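Local coordinates for protein putative mandelate racemase (Bordetella bronchiseptica, PDB 3OZY) that is of unknown function but, as a magnesium-binding member of the enolase superfamily related to mandelate racemase, probably acts on acid sugars such as m-xylarate, at residues Lys87-Glu92 with Ala105-Val110; Gly54-Ala59 with Ala278-Gly283. One frame throughout, in Å; residues are numbered along the deposited sequence.

Overall arrangement
Both contacts are buried, yet they lie differently in the fold. Contact 1 joins two consecutive helices, 81-97 and 102-122, inside the N-terminal domain, its centre about 18 Å from the centre of the chain. Contact 2, with its own centre about 9 Å from that of the chain, joins segments 219 residues apart, linking the N-terminal domain to the barrel. Contact 1 is apolar, made by Val88, Phe89 and Met107; contact 2 is polar, built round the guanidinium of Arg280. Their centres are 11 Å apart, and Ser108 of helix 102-122 bridges them, its OG 3.3 Å from Arg280 O in a probable hydrogen bond. Both also touch the second subunit.

Contact 1: residues Lys87-Glu92 with Ala105-Val110; sequences KVFHGE and AAMSGV. With MG (magnesium ion), chain D.
Met107 spans the gap from helix 102-122 to helix 81-97, and Val88 reaches back to meet it tip to tip. The CA atoms of these two residues are 7.7 Å apart, the shortest such separation between the segments. From CB, which points at the other helix, the Met107 chain runs out with CG anti to its own carbonyl carbon (chi1 -78°), and CG lies 3.7 Å from Val88 CG1. SD comes next, 3.9 Å from Val88 CG1, and sits at the edge of the Phe89 ring, near its plane. A bend at the last torsion (chi3 68°) lays CE alongside helix 81-97, 3.9 Å from Phe89 N and 4.0 Å from Phe89 CB. CE also keeps 3.8 Å from Val88 CG1, which therefore meets three successive atoms of the methionine. Trp85 and Val93 add to the apolar surroundings of Met107, and the ring of Trp85 meets that of Phe89 with planes about 15° apart. CD2 of the Phe89 ring lies 3.6 Å above the plane of the His90 imidazole, over its centre, backing one face of this ligand. His90 NE2 binds the magnesium ion, at which His86, one turn earlier, is a second protein ligand. The contact is thus side-chain packing between consecutive helices of the enolase-type N-terminal domain, with a two-histidine metal site carried on helix 81-97.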
loop_
_atom_site.group_PDB
_atom_site.type_symbol
_atom_site.label_atom_id
_atom_site.label_comp_id
_atom_site.label_asym_id
_atom_site.label_seq_id
_atom_site.Cartn_x
_atom_site.Cartn_y
_atom_site.Cartn_z
ATOM N N LYS A 87 10.838 1.439 -14.169
ATOM C CA LYS A 87 12.091 1.437 -13.437
ATOM C C LYS A 87 11.818 1.712 -11.956
ATOM O O LYS A 87 12.363 1.045 -11.070
ATOM C CB LYS A 87 13.039 2.498 -14.005
ATOM C CG LYS A 87 14.390 2.497 -13.327
ATOM C CD LYS A 87 15.299 3.610 -13.813
ATOM C CE LYS A 87 16.676 3.435 -13.179
ATOM N NZ LYS A 87 17.558 4.620 -13.361
ATOM N N VAL A 88 10.962 2.691 -11.684
ATOM C CA VAL A 88 10.661 3.078 -10.308
ATOM C C VAL A 88 9.800 2.038 -9.584
ATOM O O VAL A 88 10.083 1.668 -8.440
ATOM C CB VAL A 88 9.987 4.462 -10.284
ATOM C CG1 VAL A 88 9.374 4.763 -8.917
ATOM C CG2 VAL A 88 10.992 5.542 -10.676
ATOM N N PHE A 89 8.761 1.551 -10.255
ATOM C CA PHE A 89 7.849 0.592 -9.629
ATOM C C PHE A 89 8.543 -0.716 -9.253
ATOM O O PHE A 89 8.440 -1.188 -8.121
ATOM C CB PHE A 89 6.651 0.324 -10.553
ATOM C CG PHE A 89 5.644 -0.657 -9.996
ATOM C CD1 PHE A 89 4.614 -0.225 -9.167
ATOM C CD2 PHE A 89 5.699 -1.998 -10.350
ATOM C CE1 PHE A 89 3.680 -1.124 -8.665
ATOM C CE2 PHE A 89 4.772 -2.905 -9.849
ATOM C CZ PHE A 89 3.755 -2.465 -9.011
ATOM N N HIS A 90 9.245 -1.306 -10.217
ATOM C CA HIS A 90 9.904 -2.591 -9.996
ATOM C C HIS A 90 11.210 -2.449 -9.225
ATOM O O HIS A 90 11.597 -3.351 -8.477
ATOM C CB HIS A 90 10.154 -3.307 -11.326
ATOM C CG HIS A 90 8.897 -3.653 -12.050
ATOM N ND1 HIS A 90 8.044 -4.644 -11.613
ATOM C CD2 HIS A 90 8.329 -3.129 -13.160
ATOM C CE1 HIS A 90 7.009 -4.720 -12.427
ATOM N NE2 HIS A 90 7.158 -3.813 -13.373
ATOM N N GLY A 91 11.886 -1.318 -9.398
ATOM C CA GLY A 91 13.163 -1.114 -8.738
ATOM C C GLY A 91 13.029 -0.827 -7.258
ATOM O O GLY A 91 13.839 -1.303 -6.461
ATOM N N GLU A 92 12.000 -0.066 -6.884
ATOM C CA GLU A 92 11.832 0.389 -5.500
ATOM C C GLU A 92 10.430 0.273 -4.915
ATOM O O GLU A 92 10.251 -0.273 -3.835
ATOM C CB GLU A 92 12.233 1.866 -5.358
ATOM C CG GLU A 92 13.726 2.119 -5.281
ATOM C CD GLU A 92 14.311 1.870 -3.898
ATOM O OE1 GLU A 92 13.599 1.372 -3.003
ATOM O OE2 GLU A 92 15.505 2.188 -3.711
ATOM N N ALA A 105 1.151 6.813 -4.695
ATOM C CA ALA A 105 0.773 8.220 -4.797
ATOM C C ALA A 105 2.008 9.082 -5.082
ATOM O O ALA A 105 1.985 9.942 -5.959
ATOM C CB ALA A 105 0.052 8.684 -3.527
ATOM N N ALA A 106 3.097 8.827 -4.363
ATOM C CA ALA A 106 4.357 9.532 -4.619
ATOM C C ALA A 106 4.805 9.400 -6.083
ATOM O O ALA A 106 5.156 10.391 -6.731
ATOM C CB ALA A 106 5.453 9.036 -3.658
ATOM N N MET A 107 4.766 8.177 -6.609
ATOM C CA MET A 107 5.106 7.933 -8.016
ATOM C C MET A 107 4.217 8.751 -8.928
ATOM O O MET A 107 4.638 9.209 -9.998
ATOM C CB MET A 107 4.877 6.465 -8.399
ATOM C CG MET A 107 5.919 5.488 -7.953
ATOM S SD MET A 107 5.594 3.891 -8.723
ATOM C CE MET A 107 5.943 4.243 -10.451
ATOM N N SER A 108 2.952 8.864 -8.534
ATOM C CA SER A 108 1.965 9.570 -9.334
ATOM C C SER A 108 2.311 11.042 -9.493
ATOM O O SER A 108 2.183 11.602 -10.576
ATOM C CB SER A 108 0.583 9.461 -8.695
ATOM O OG SER A 108 0.182 8.113 -8.530
ATOM N N GLY A 109 2.740 11.662 -8.398
ATOM C CA GLY A 109 3.139 13.064 -8.417
ATOM C C GLY A 109 4.323 13.293 -9.344
ATOM O O GLY A 109 4.362 14.263 -10.110
ATOM N N VAL A 110 5.286 12.373 -9.289
ATOM C CA VAL A 110 6.466 12.446 -10.146
ATOM C C VAL A 110 6.098 12.204 -11.611
ATOM O O VAL A 110 6.560 12.914 -12.513
ATOM C CB VAL A 110 7.532 11.446 -9.672
ATOM C CG1 VAL A 110 8.671 11.314 -10.697
ATOM C CG2 VAL A 110 8.055 11.854 -8.287
HETATM MG MG MG D . 6.275 -3.181 -15.347
HETATM O O HOH W 1 7.899 -4.013 -16.981
#

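Contact 2: residues Gly54-Ala59 with Ala278-Gly283; sequences GPYDLA and ASRAGG
Tyr56 lays its hydroxyl over one face of the Arg280 guanidinium, OH 3.2 Å above the plane and over its centre. Ring and guanidinium planes are 22° apart, but the overlap is limited to the hydroxyl end of the side chain: Tyr56 CZ is 3.8 Å from Arg280 CZ. The hydroxyl approaches from above, at a poor angle for a hydrogen bond from NE or NH2, and is hydrogen-bonded instead to Tyr257 OH. At the edge of the guanidinium, near its plane, lie Gly54 O and water 2. Arg280 NH1 gives Gly54 O a short but weak bond, 2.8 Å long and bent to 126° at the hydrogen. NH2 donates to water 2 over 3.0 Å; this water in turn donates to Pro55 O, 2.8 Å away, so the arginine holds the carbonyls of Gly54 and Pro55, the first directly and the second through water. A bend at chi3 (73°) turns the end of the arginine chain, where NH1 is also hydrogen-bonded to Ser53 OG, NH2 to Asn255 OD1 and NE to the backbone O of Glu254, a ligand of the barrel magnesium. Bonds from all three nitrogens probably fix the rotation of the group. Segment 278-283 lies in the loop between strand 273-274 of the barrel and helix 284-296, while 54-59 runs from a loop into the first turn of helix 58-73 of the N-terminal domain, with Tyr56 packed on Val102 and Ala105 of helix 102-122.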
loop_
_atom_site.group_PDB
_atom_site.type_symbol
_atom_site.label_atom_id
_atom_site.label_comp_id
_atom_site.label_asym_id
_atom_site.label_seq_id
_atom_site.Cartn_x
_atom_site.Cartn_y
_atom_site.Cartn_z
ATOM N N GLY A 54 -3.466 13.900 -1.605
ATOM C CA GLY A 54 -3.522 13.918 -0.153
ATOM C C GLY A 54 -4.928 13.551 0.281
ATOM O O GLY A 54 -5.808 13.400 -0.558
ATOM N N PRO A 55 -5.161 13.408 1.588
ATOM C CA PRO A 55 -4.166 13.573 2.648
ATOM C C PRO A 55 -3.240 12.365 2.769
ATOM O O PRO A 55 -3.681 11.214 2.882
ATOM C CB PRO A 55 -5.023 13.725 3.912
ATOM C CG PRO A 55 -6.302 12.990 3.586
ATOM C CD PRO A 55 -6.519 13.167 2.111
ATOM N N TYR A 56 -1.948 12.661 2.726
ATOM C CA TYR A 56 -0.888 11.722 3.076
ATOM C C TYR A 56 0.147 12.569 3.801
ATOM O O TYR A 56 0.406 13.712 3.393
ATOM C CB TYR A 56 -0.199 11.152 1.834
ATOM C CG TYR A 56 -1.057 10.453 0.804
ATOM C CD1 TYR A 56 -1.558 9.178 1.030
ATOM C CD2 TYR A 56 -1.283 11.035 -0.432
ATOM C CE1 TYR A 56 -2.313 8.517 0.063
ATOM C CE2 TYR A 56 -2.030 10.393 -1.398
ATOM C CZ TYR A 56 -2.533 9.126 -1.152
ATOM O OH TYR A 56 -3.274 8.478 -2.127
ATOM N N ASP A 57 0.770 12.014 4.839
ATOM C CA ASP A 57 1.770 12.767 5.595
ATOM C C ASP A 57 2.816 13.398 4.677
ATOM O O ASP A 57 3.401 12.723 3.829
ATOM C CB ASP A 57 2.464 11.871 6.612
ATOM C CG ASP A 57 3.429 12.641 7.477
ATOM O OD1 ASP A 57 2.973 13.256 8.463
ATOM O OD2 ASP A 57 4.640 12.657 7.154
ATOM N N LEU A 58 3.065 14.692 4.861
ATOM C CA LEU A 58 3.925 15.420 3.936
ATOM C C LEU A 58 5.387 14.993 4.029
ATOM O O LEU A 58 6.078 14.991 3.013
ATOM C CB LEU A 58 3.807 16.934 4.126
ATOM C CG LEU A 58 2.449 17.556 3.814
ATOM C CD1 LEU A 58 2.573 19.080 3.874
ATOM C CD2 LEU A 58 1.921 17.123 2.450
ATOM N N ALA A 59 5.857 14.650 5.229
ATOM C CA ALA A 59 7.241 14.192 5.382
ATOM C C ALA A 59 7.431 12.822 4.730
ATOM O O ALA A 59 8.448 12.578 4.074
ATOM C CB ALA A 59 7.646 14.161 6.842
ATOM N N ALA A 278 -5.319 10.239 -11.353
ATOM C CA ALA A 278 -3.971 10.299 -11.921
ATOM C C ALA A 278 -2.896 10.628 -10.884
ATOM O O ALA A 278 -1.740 10.226 -11.041
ATOM C CB ALA A 278 -3.916 11.300 -13.062
ATOM N N SER A 279 -3.274 11.372 -9.840
ATOM C CA SER A 279 -2.324 11.805 -8.808
ATOM C C SER A 279 -2.186 10.839 -7.625
ATOM O O SER A 279 -1.428 11.116 -6.693
ATOM C CB SER A 279 -2.692 13.198 -8.283
ATOM O OG SER A 279 -3.899 13.154 -7.536
ATOM N N ARG A 280 -2.925 9.726 -7.656
ATOM C CA ARG A 280 -2.895 8.746 -6.569
ATOM C C ARG A 280 -2.604 7.324 -7.042
ATOM O O ARG A 280 -1.829 6.612 -6.411
ATOM C CB ARG A 280 -4.231 8.732 -5.798
ATOM C CG ARG A 280 -4.622 10.063 -5.186
ATOM C CD ARG A 280 -6.080 10.076 -4.701
ATOM N NE ARG A 280 -6.327 9.303 -3.480
ATOM C CZ ARG A 280 -6.157 9.772 -2.250
ATOM N NH1 ARG A 280 -5.704 11.009 -2.075
ATOM N NH2 ARG A 280 -6.438 9.014 -1.191
ATOM N N ALA A 281 -3.243 6.913 -8.138
ATOM C CA ALA A 281 -3.299 5.502 -8.516
ATOM C C ALA A 281 -2.101 5.056 -9.344
ATOM O O ALA A 281 -2.010 3.877 -9.697
ATOM C CB ALA A 281 -4.605 5.218 -9.262
ATOM N N GLY A 282 -1.204 5.987 -9.661
ATOM C CA GLY A 282 0.044 5.658 -10.332
ATOM C C GLY A 282 0.569 6.731 -11.273
ATOM O O GLY A 282 1.723 6.650 -11.707
ATOM N N GLY A 283 -0.242 7.736 -11.606
ATOM C CA GLY A 283 0.207 8.789 -12.508
ATOM C C GLY A 283 -0.739 8.982 -13.672
ATOM O O GLY A 283 -1.722 8.254 -13.800
HETATM O O HOH W 2 -5.694 9.758 1.599
#